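PDB 1WYD: hypothetical aspartyl-tRNA synthetase from Sulfolobus tokodaii, which probably charges both tRNA(Asp) and tRNA(Asn) with L-aspartate, activating the amino acid with ATP as a class II aminoacyl-tRNA synthetase of relaxed tRNA specificity. Local coordinates for residues D315-V320 with D345-F350; I245-V250 with V271-K276. All coordinates share one frame; numbering follows the deposited sequence.

Contact 1: D315-V320 with D345-F350; sequences DLYFIV and DLIYKF
Tyr317 and Ile347 face each other as a hydrogen-bonded pair within an antiparallel ladder in the class II synthetase catalytic sheet. Strands 316-320 and 345-348 run at 151° to one another. Ile347 N gives its hydrogen to Tyr317 O at 2.9 Å, and Tyr317 N returns a bond to Ile347 O at 3.1 Å. One pair further, Ile319 N and O bond to Asp345 O and N. At the non-hydrogen-bonded pair between them, Phe318 with Leu346, Phe318 CA makes a CA-H...O contact with Asp345 O at 3.1 Å.

Apolar contacts sort onto the two faces of the sheet. On the Tyr317 face, Ile347 CB sits over the ring, offset toward its rim, in a CH-pi contact 3.9 Å from the centroid. Tyr317 CG lies between its own backbone N and carbonyl carbon (chi1 57°), and the ring that follows it lies against Ile347, whose CG1 also meets Ile319 CG1. On the other face, Leu346 CD1 lies 3.9 Å from the Phe318 ring centroid, again over the face, and Leu316 CD1 touches the edge of the Tyr348 ring at CD2, 4.0 Å away.

Polar side chains act toward the loop end. Tyrosine suits its place here because the hydroxyl carries on past the apolar patch, Tyr317 OH donating to Lys349 O at 3.1 Å. Asp315 and Lys349 lie side by side, pointing the same way, with a long salt bridge of 3.7 Å from Asp315 OD1 to Lys349 NZ.

Asp345 turns to the active site: its OD1 forms a salt bridge with Arg327, and its OD2 lies close to the like-charged Glu352, a predicted magnesium ligand. Helix 302-312 covers the Tyr317-Ile347 face, helix 235-256 packs on Phe318 and Leu346, and strands 276-279 and 351-358 flank the pair.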
loop_
_atom_site.group_PDB
_atom_site.type_symbol
_atom_site.label_atom_id
_atom_site.label_comp_id
_atom_site.label_asym_id
_atom_site.label_seq_id
_atom_site.Cartn_x
_atom_site.Cartn_y
_atom_site.Cartn_z
ATOM N N ASP B 315 -3.345 29.329 -3.669
ATOM C CA ASP B 315 -2.411 28.272 -4.060
ATOM C C ASP B 315 -3.131 26.944 -4.273
ATOM O O ASP B 315 -2.624 26.050 -4.932
ATOM C CB ASP B 315 -1.339 28.087 -2.979
ATOM C CG ASP B 315 -0.288 29.192 -2.997
ATOM O OD1 ASP B 315 0.588 29.180 -2.101
ATOM O OD2 ASP B 315 -0.258 30.109 -3.865
ATOM N N LEU B 316 -4.324 26.826 -3.712
ATOM C CA LEU B 316 -5.004 25.553 -3.649
ATOM C C LEU B 316 -6.443 25.715 -4.097
ATOM O O LEU B 316 -7.274 26.289 -3.372
ATOM C CB LEU B 316 -4.897 24.998 -2.226
ATOM C CG LEU B 316 -5.153 23.526 -1.992
ATOM C CD1 LEU B 316 -4.039 22.671 -2.585
ATOM C CD2 LEU B 316 -5.329 23.291 -0.502
ATOM N N TYR B 317 -6.714 25.252 -5.312
ATOM C CA TYR B 317 -8.011 25.391 -5.907
ATOM C C TYR B 317 -8.362 24.173 -6.781
ATOM O O TYR B 317 -7.471 23.507 -7.345
ATOM C CB TYR B 317 -8.033 26.694 -6.716
ATOM C CG TYR B 317 -6.970 26.791 -7.777
ATOM C CD1 TYR B 317 -7.281 26.586 -9.106
ATOM C CD2 TYR B 317 -5.658 27.082 -7.451
ATOM C CE1 TYR B 317 -6.306 26.652 -10.103
ATOM C CE2 TYR B 317 -4.678 27.157 -8.421
ATOM C CZ TYR B 317 -5.004 26.941 -9.763
ATOM O OH TYR B 317 -4.022 27.009 -10.754
ATOM N N PHE B 318 -9.651 23.873 -6.885
ATOM C CA PHE B 318 -10.148 22.882 -7.841
ATOM C C PHE B 318 -10.475 23.554 -9.175
ATOM O O PHE B 318 -11.062 24.629 -9.197
ATOM C CB PHE B 318 -11.483 22.300 -7.350
ATOM C CG PHE B 318 -11.389 21.387 -6.154
ATOM C CD1 PHE B 318 -11.897 21.778 -4.935
ATOM C CD2 PHE B 318 -10.889 20.079 -6.285
ATOM C CE1 PHE B 318 -11.860 20.914 -3.834
ATOM C CE2 PHE B 318 -10.849 19.203 -5.191
ATOM C CZ PHE B 318 -11.328 19.623 -3.973
ATOM N N ILE B 319 -10.123 22.918 -10.293
ATOM C CA ILE B 319 -10.759 23.242 -11.560
ATOM C C ILE B 319 -11.820 22.186 -11.922
ATOM O O ILE B 319 -11.495 21.080 -12.404
ATOM C CB ILE B 319 -9.775 23.406 -12.698
ATOM C CG1 ILE B 319 -8.719 24.453 -12.372
ATOM C CG2 ILE B 319 -10.541 23.846 -13.938
ATOM C CD1 ILE B 319 -7.774 24.699 -13.553
ATOM N N VAL B 320 -13.081 22.578 -11.733
ATOM C CA VAL B 320 -14.261 21.729 -11.906
ATOM C C VAL B 320 -14.977 21.888 -13.260
ATOM O O VAL B 320 -14.732 22.832 -14.017
ATOM C CB VAL B 320 -15.278 21.954 -10.743
ATOM C CG1 VAL B 320 -14.605 21.781 -9.400
ATOM C CG2 VAL B 320 -15.910 23.299 -10.841
ATOM N N ASP B 345 -10.121 18.809 -11.427
ATOM C CA ASP B 345 -8.716 18.665 -11.046
ATOM C C ASP B 345 -8.490 19.455 -9.765
ATOM O O ASP B 345 -9.096 20.514 -9.584
ATOM C CB ASP B 345 -7.793 19.187 -12.142
ATOM C CG ASP B 345 -7.900 18.374 -13.422
ATOM O OD1 ASP B 345 -8.766 17.496 -13.492
ATOM O OD2 ASP B 345 -7.200 18.558 -14.425
ATOM N N LEU B 346 -7.650 18.935 -8.867
ATOM C CA LEU B 346 -7.143 19.762 -7.779
ATOM C C LEU B 346 -5.738 20.219 -8.098
ATOM O O LEU B 346 -4.830 19.390 -8.257
ATOM C CB LEU B 346 -7.164 19.054 -6.416
ATOM C CG LEU B 346 -6.651 19.908 -5.234
ATOM C CD1 LEU B 346 -7.539 21.187 -4.965
ATOM C CD2 LEU B 346 -6.513 19.113 -3.978
ATOM N N ILE B 347 -5.577 21.544 -8.184
ATOM C CA ILE B 347 -4.283 22.187 -8.400
ATOM C C ILE B 347 -3.703 22.770 -7.128
ATOM O O ILE B 347 -4.406 23.489 -6.367
ATOM C CB ILE B 347 -4.406 23.326 -9.431
ATOM C CG1 ILE B 347 -5.296 22.918 -10.613
ATOM C CG2 ILE B 347 -3.012 23.838 -9.855
ATOM C CD1 ILE B 347 -4.652 21.898 -11.566
ATOM N N TYR B 348 -2.420 22.498 -6.915
ATOM C CA TYR B 348 -1.599 23.259 -5.976
ATOM C C TYR B 348 -0.592 24.145 -6.695
ATOM O O TYR B 348 0.366 23.640 -7.291
ATOM C CB TYR B 348 -0.852 22.330 -5.021
ATOM C CG TYR B 348 0.161 23.054 -4.171
ATOM C CD1 TYR B 348 1.525 22.916 -4.399
ATOM C CD2 TYR B 348 -0.249 23.888 -3.136
ATOM C CE1 TYR B 348 2.456 23.581 -3.609
ATOM C CE2 TYR B 348 0.678 24.550 -2.354
ATOM C CZ TYR B 348 2.027 24.381 -2.591
ATOM O OH TYR B 348 2.947 25.052 -1.798
ATOM N N LYS B 349 -0.790 25.458 -6.587
ATOM C CA LYS B 349 -0.114 26.492 -7.407
ATOM C C LYS B 349 -0.208 26.262 -8.920
ATOM O O LYS B 349 -1.159 26.679 -9.553
ATOM C CB LYS B 349 1.333 26.733 -6.944
ATOM C CG LYS B 349 1.408 27.196 -5.493
ATOM C CD LYS B 349 2.767 27.746 -5.098
ATOM C CE LYS B 349 2.776 27.915 -3.583
ATOM N NZ LYS B 349 4.083 28.315 -2.982
ATOM N N PHE B 350 0.760 25.571 -9.510
ATOM C CA PHE B 350 0.661 25.203 -10.920
ATOM C C PHE B 350 0.849 23.704 -11.138
ATOM O O PHE B 350 1.237 23.277 -12.229
ATOM C CB PHE B 350 1.697 25.981 -11.752
ATOM C CG PHE B 350 3.122 25.736 -11.325
ATOM C CD1 PHE B 350 3.742 26.600 -10.422
ATOM C CD2 PHE B 350 3.831 24.633 -11.806
ATOM C CE1 PHE B 350 5.058 26.374 -9.986
ATOM C CE2 PHE B 350 5.128 24.387 -11.383
ATOM C CZ PHE B 350 5.751 25.267 -10.461
#

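Contact 2: I245-V250 with V271-K276; sequences ILHNIV and VKIPIK
His247 and Val271 join helix 235-256, which packs against the mostly antiparallel sheet of the class II synthetase catalytic domain, to the loop leading into strand 276-279. His247 CB touches Val271 CG1 at 4.1 Å. CG, anti to the backbone N (chi1 -175°), comes within 4.2 Å of Ile273 CD1, the two side chains crossing at about a right angle. At ND1 the ring turns polar: this nitrogen donates a weak hydrogen bond to Val271 O, 3.4 Å away and near the ring plane, with an N-H...O angle of 145°. CE1 lies 4.0 Å from the same oxygen. Histidine suits this partly exposed position, being able to serve a backbone carbonyl and an aliphatic tip together. An alanine here would probably leave Val271 O without this donor and open a gap beside Ile273 CD1.

Deeper in, the contact is made by aliphatic side chains, as befits buried ground. Leu246 CD1 reaches Ile275 CD1, and Leu404 and Leu408 of helix 401-409 pack against Leu246 and Val250. Compact, branched Val271 presses from the loop against the helix, its CG2 resting 3.7 Å from Val250 CG2.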
loop_
_atom_site.group_PDB
_atom_site.type_symbol
_atom_site.label_atom_id
_atom_site.label_comp_id
_atom_site.label_asym_id
_atom_site.label_seq_id
_atom_site.Cartn_x
_atom_site.Cartn_y
_atom_site.Cartn_z
ATOM N N ILE B 245 -9.592 14.831 3.913
ATOM C CA ILE B 245 -8.354 14.054 3.802
ATOM C C ILE B 245 -7.126 14.979 3.831
ATOM O O ILE B 245 -6.250 14.844 4.675
ATOM C CB ILE B 245 -8.389 13.210 2.479
ATOM C CG1 ILE B 245 -9.425 12.075 2.578
ATOM C CG2 ILE B 245 -6.973 12.672 2.104
ATOM C CD1 ILE B 245 -9.436 11.192 1.365
ATOM N N LEU B 246 -7.097 15.931 2.909
ATOM C CA LEU B 246 -5.962 16.844 2.753
ATOM C C LEU B 246 -5.734 17.656 3.997
ATOM O O LEU B 246 -4.607 17.916 4.388
ATOM C CB LEU B 246 -6.218 17.804 1.610
ATOM C CG LEU B 246 -6.160 17.296 0.184
ATOM C CD1 LEU B 246 -6.299 18.487 -0.735
ATOM C CD2 LEU B 246 -4.831 16.631 -0.046
ATOM N N HIS B 247 -6.829 18.034 4.628
ATOM C CA HIS B 247 -6.788 18.753 5.876
ATOM C C HIS B 247 -6.154 17.896 6.957
ATOM O O HIS B 247 -5.309 18.373 7.735
ATOM C CB HIS B 247 -8.208 19.179 6.280
ATOM C CG HIS B 247 -8.243 20.040 7.494
ATOM N ND1 HIS B 247 -7.999 21.396 7.448
ATOM C CD2 HIS B 247 -8.421 19.730 8.794
ATOM C CE1 HIS B 247 -8.068 21.896 8.668
ATOM N NE2 HIS B 247 -8.312 20.903 9.503
ATOM N N ASN B 248 -6.530 16.630 7.031
ATOM C CA ASN B 248 -5.929 15.794 8.075
ATOM C C ASN B 248 -4.446 15.519 7.799
ATOM O O ASN B 248 -3.635 15.346 8.744
ATOM C CB ASN B 248 -6.729 14.510 8.233
ATOM C CG ASN B 248 -6.266 13.664 9.381
ATOM O OD1 ASN B 248 -6.286 14.111 10.530
ATOM N ND2 ASN B 248 -5.890 12.397 9.090
ATOM N N ILE B 249 -4.106 15.489 6.500
ATOM C CA ILE B 249 -2.749 15.305 6.035
ATOM C C ILE B 249 -1.890 16.481 6.487
ATOM O O ILE B 249 -0.959 16.303 7.244
ATOM C CB ILE B 249 -2.692 15.082 4.464
ATOM C CG1 ILE B 249 -3.210 13.692 4.111
ATOM C CG2 ILE B 249 -1.279 15.175 3.970
ATOM C CD1 ILE B 249 -3.360 13.442 2.662
ATOM N N VAL B 250 -2.200 17.684 6.031
ATOM C CA VAL B 250 -1.382 18.835 6.420
ATOM C C VAL B 250 -1.340 19.033 7.942
ATOM O O VAL B 250 -0.268 19.332 8.526
ATOM C CB VAL B 250 -1.805 20.110 5.698
ATOM C CG1 VAL B 250 -1.755 19.906 4.159
ATOM C CG2 VAL B 250 -3.185 20.497 6.099
ATOM N N VAL B 271 -5.299 24.402 4.429
ATOM C CA VAL B 271 -6.440 23.855 3.717
ATOM C C VAL B 271 -7.691 24.507 4.314
ATOM O O VAL B 271 -8.193 24.095 5.377
ATOM C CB VAL B 271 -6.517 22.285 3.794
ATOM C CG1 VAL B 271 -7.773 21.776 3.076
ATOM C CG2 VAL B 271 -5.248 21.625 3.200
ATOM N N LYS B 272 -8.158 25.544 3.617
ATOM C CA LYS B 272 -9.384 26.245 3.964
ATOM C C LYS B 272 -10.537 25.470 3.323
ATOM O O LYS B 272 -10.404 24.974 2.196
ATOM C CB LYS B 272 -9.333 27.707 3.472
ATOM N N ILE B 273 -11.634 25.322 4.059
ATOM C CA ILE B 273 -12.788 24.544 3.629
ATOM C C ILE B 273 -13.987 25.486 3.557
ATOM O O ILE B 273 -14.391 26.057 4.576
ATOM C CB ILE B 273 -13.067 23.368 4.630
ATOM C CG1 ILE B 273 -11.910 22.346 4.616
ATOM C CG2 ILE B 273 -14.426 22.700 4.351
ATOM C CD1 ILE B 273 -11.829 21.418 5.874
ATOM N N PRO B 274 -14.559 25.647 2.365
ATOM C CA PRO B 274 -14.174 24.858 1.186
ATOM C C PRO B 274 -12.955 25.415 0.465
ATOM O O PRO B 274 -12.618 26.600 0.626
ATOM C CB PRO B 274 -15.401 24.961 0.284
ATOM C CG PRO B 274 -16.040 26.291 0.646
ATOM C CD PRO B 274 -15.607 26.642 2.057
ATOM N N ILE B 275 -12.284 24.555 -0.299
ATOM C CA ILE B 275 -11.243 25.000 -1.192
ATOM C C ILE B 275 -11.933 25.778 -2.318
ATOM O O ILE B 275 -13.011 25.408 -2.753
ATOM C CB ILE B 275 -10.429 23.785 -1.720
ATOM C CG1 ILE B 275 -9.477 23.282 -0.636
ATOM C CG2 ILE B 275 -9.613 24.140 -2.956
ATOM C CD1 ILE B 275 -9.122 21.788 -0.752
ATOM N N LYS B 276 -11.322 26.865 -2.774
ATOM C CA LYS B 276 -11.868 27.619 -3.894
ATOM C C LYS B 276 -12.184 26.703 -5.083
ATOM O O LYS B 276 -11.326 25.892 -5.464
ATOM C CB LYS B 276 -10.867 28.713 -4.295
ATOM C CG LYS B 276 -11.274 29.544 -5.528
ATOM C CD LYS B 276 -11.980 30.850 -5.138
ATOM C CE LYS B 276 -12.108 31.775 -6.336
ATOM N NZ LYS B 276 -13.421 31.578 -7.006
#

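Overall arrangement
From the N terminus, contact 2 comes first: helix 235-256 is met again by residues 271-276, closing a loop that contains helix 258-264. The chain then enters strand 276-279, passes through helices 280-289 and 302-312, and returns as strand 316-320, parallel to 276-279, in a beta-alpha-beta crossover. Contact 1 closes a second loop when strand 343-348 pairs with it. The two loops follow in series, neither enclosing the other. They meet in space, with centres about 12 Å apart: a probable hydrogen bond joins Phe318 N to Lys276 O, and Leu246 packs on Leu346. Helix 235-256 is thereby tied to the face of the catalytic sheet that carries Phe318 and Leu346.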